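Protein DOA1 (Saccharomyces cerevisiae, PDB 3ODT) binds ubiquitin through its WD40 beta-propeller domain and is implicated in regulating the turnover of F-box proteins. Local coordinates at residues H103-C108 against S119-T125. Residues are numbered along the deposited sequence.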
loop_
_atom_site.group_PDB
_atom_site.type_symbol
_atom_site.label_atom_id
_atom_site.label_comp_id
_atom_site.label_asym_id
_atom_site.label_seq_id
_atom_site.Cartn_x
_atom_site.Cartn_y
_atom_site.Cartn_z
ATOM N N HIS A 103 2.430 -18.510 -1.932
ATOM C CA HIS A 103 1.017 -18.185 -1.717
ATOM C C HIS A 103 0.111 -19.044 -2.580
ATOM O O HIS A 103 0.509 -19.493 -3.667
ATOM C CB HIS A 103 0.755 -16.718 -2.013
ATOM C CG HIS A 103 1.104 -15.830 -0.876
ATOM N ND1 HIS A 103 0.460 -15.918 0.340
ATOM C CD2 HIS A 103 1.990 -14.809 -0.769
ATOM C CE1 HIS A 103 0.966 -15.010 1.160
ATOM N NE2 HIS A 103 1.892 -14.329 0.516
ATOM N N GLN A 104 -1.106 -19.253 -2.089
ATOM C CA GLN A 104 -2.067 -20.124 -2.746
ATOM C C GLN A 104 -3.314 -19.331 -3.112
ATOM O O GLN A 104 -4.353 -19.904 -3.424
ATOM C CB GLN A 104 -2.441 -21.296 -1.838
ATOM C CG GLN A 104 -1.246 -22.148 -1.438
ATOM C CD GLN A 104 -0.513 -22.697 -2.641
ATOM O OE1 GLN A 104 -1.130 -23.027 -3.656
ATOM N NE2 GLN A 104 0.822 -22.784 -2.540
ATOM N N GLY A 105 -3.201 -18.007 -3.082
ATOM C CA GLY A 105 -4.260 -17.146 -3.536
ATOM C C GLY A 105 -3.689 -15.780 -3.864
ATOM O O GLY A 105 -2.485 -15.528 -3.742
ATOM N N ASN A 106 -4.588 -14.892 -4.252
ATOM C CA ASN A 106 -4.266 -13.528 -4.669
ATOM C C ASN A 106 -3.305 -12.893 -3.676
ATOM O O ASN A 106 -3.568 -12.924 -2.467
ATOM C CB ASN A 106 -5.544 -12.704 -4.739
ATOM C CG ASN A 106 -5.302 -11.279 -5.164
ATOM O OD1 ASN A 106 -4.411 -10.983 -5.975
ATOM N ND2 ASN A 106 -6.118 -10.362 -4.615
ATOM N N VAL A 107 -2.231 -12.299 -4.193
ATOM C CA VAL A 107 -1.330 -11.514 -3.374
ATOM C C VAL A 107 -1.827 -10.075 -3.418
ATOM O O VAL A 107 -1.619 -9.368 -4.396
ATOM C CB VAL A 107 0.124 -11.617 -3.852
ATOM C CG1 VAL A 107 1.023 -10.830 -2.918
ATOM C CG2 VAL A 107 0.558 -13.086 -3.898
ATOM N N CYS A 108 -2.520 -9.686 -2.350
ATOM C CA CYS A 108 -3.214 -8.398 -2.304
ATOM C C CYS A 108 -2.452 -7.272 -1.630
ATOM O O CYS A 108 -2.919 -6.127 -1.670
ATOM C CB CYS A 108 -4.601 -8.519 -1.652
ATOM S SG CYS A 108 -4.605 -9.330 -0.084
ATOM N N SER A 119 4.128 -10.065 2.577
ATOM C CA SER A 119 3.026 -10.120 1.628
ATOM C C SER A 119 1.745 -10.568 2.343
ATOM O O SER A 119 1.782 -11.366 3.300
ATOM C CB SER A 119 3.352 -11.090 0.485
ATOM O OG SER A 119 3.704 -12.359 1.017
ATOM N N GLY A 120 0.619 -10.004 1.897
ATOM C CA GLY A 120 -0.701 -10.390 2.356
ATOM C C GLY A 120 -1.445 -11.068 1.237
ATOM O O GLY A 120 -1.317 -10.687 0.071
ATOM N N SER A 121 -2.272 -12.049 1.586
ATOM C CA SER A 121 -2.981 -12.818 0.568
ATOM C C SER A 121 -4.384 -13.254 0.927
ATOM O O SER A 121 -4.730 -13.508 2.101
ATOM C CB SER A 121 -2.111 -14.041 0.201
ATOM O OG SER A 121 -2.749 -14.986 -0.662
ATOM N N TRP A 122 -5.190 -13.423 -0.109
ATOM C CA TRP A 122 -6.516 -14.006 0.043
ATOM C C TRP A 122 -6.475 -15.470 0.441
ATOM O O TRP A 122 -7.532 -16.068 0.734
ATOM C CB TRP A 122 -7.301 -13.865 -1.249
ATOM C CG TRP A 122 -7.690 -12.474 -1.542
ATOM C CD1 TRP A 122 -7.454 -11.387 -0.761
ATOM C CD2 TRP A 122 -8.400 -12.008 -2.687
ATOM N NE1 TRP A 122 -8.005 -10.266 -1.343
ATOM C CE2 TRP A 122 -8.586 -10.621 -2.527
ATOM C CE3 TRP A 122 -8.891 -12.624 -3.838
ATOM C CZ2 TRP A 122 -9.231 -9.838 -3.472
ATOM C CZ3 TRP A 122 -9.535 -11.844 -4.782
ATOM C CH2 TRP A 122 -9.685 -10.463 -4.599
ATOM N N ASP A 123 -5.269 -16.060 0.440
ATOM C CA ASP A 123 -5.100 -17.434 0.955
ATOM C C ASP A 123 -5.153 -17.481 2.488
ATOM O O ASP A 123 -5.024 -18.538 3.096
ATOM C CB ASP A 123 -3.848 -18.142 0.404
ATOM C CG ASP A 123 -2.555 -17.586 0.933
ATOM O OD1 ASP A 123 -2.569 -16.769 1.869
ATOM O OD2 ASP A 123 -1.500 -18.012 0.398
ATOM N N LYS A 124 -5.375 -16.326 3.094
ATOM C CA LYS A 124 -5.589 -16.137 4.551
ATOM C C LYS A 124 -4.315 -16.128 5.359
ATOM O O LYS A 124 -4.364 -16.188 6.536
ATOM C CB LYS A 124 -6.592 -17.149 5.131
ATOM C CG LYS A 124 -7.849 -17.254 4.323
ATOM C CD LYS A 124 -8.838 -18.249 4.989
ATOM C CE LYS A 124 -10.046 -18.422 4.077
ATOM N NZ LYS A 124 -10.695 -19.737 4.282
ATOM N N THR A 125 -3.200 -16.002 4.641
ATOM C CA THR A 125 -1.905 -15.865 5.280
ATOM C C THR A 125 -1.199 -14.576 4.897
ATOM O O THR A 125 -1.558 -13.913 3.920
ATOM C CB THR A 125 -0.943 -17.035 4.892
ATOM O OG1 THR A 125 -0.427 -16.819 3.566
ATOM C CG2 THR A 125 -1.646 -18.383 4.968
#
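A histidine wired at both ring nitrogens is the striking feature here: His-103 ND1 donates to Asp-123 OD2 (2.9 Å), while NE2 shares a hydrogen bond with Ser-119 OG (2.7 Å). Ser-119 OG is also bonded to the indole NE1 of Trp-129, so Asp-123, His-103, Ser-119 and Trp-129 form the hydrogen-bonded Asp-His-Ser-Trp tetrad of WD40 repeats, tying the loop ahead of strand 107-113 to the two central strands of its blade, 116-121 and 125-130. The aspartate is held from several directions. Its OD2 also accepts from Gln-104 N (2.8 Å), and its OD1 receives Thr-125 N (2.9 Å), an Asx turn, together with Thr-125 OG1 (2.7 Å). The turn places it: Ser-121 to Lys-124 form a type I beta turn, reinforced by an ST turn in which Asp-123 N donates to Ser-121 OG (3.0 Å). That same hydroxyl donates to Asn-106 O (2.9 Å), which accepts Trp-122 N as well (2.9 Å); the serine thus links turn and loop. Beyond this point the hairpin begins, with Val-107 and Ser-121 as an antiparallel non-hydrogen-bonded pair and Cys-108 N bonded to Gly-120 O (2.9 Å). Farther out, Asn-106 ND2 sits over one face of the Trp-122 ring, 3.2 Å from Trp-122 CE2, while Asn-106 OD1 is hydrogen-bonded to Asn-63; Cys-108 SG meets the indole obliquely, 3.6 Å from Trp-122 CD1, and Trp-146 of the next blade packs edge-to-face with it. With both nitrogens engaged, the buried imidazole is held in one orientation, and the network joins loop, turn and strands.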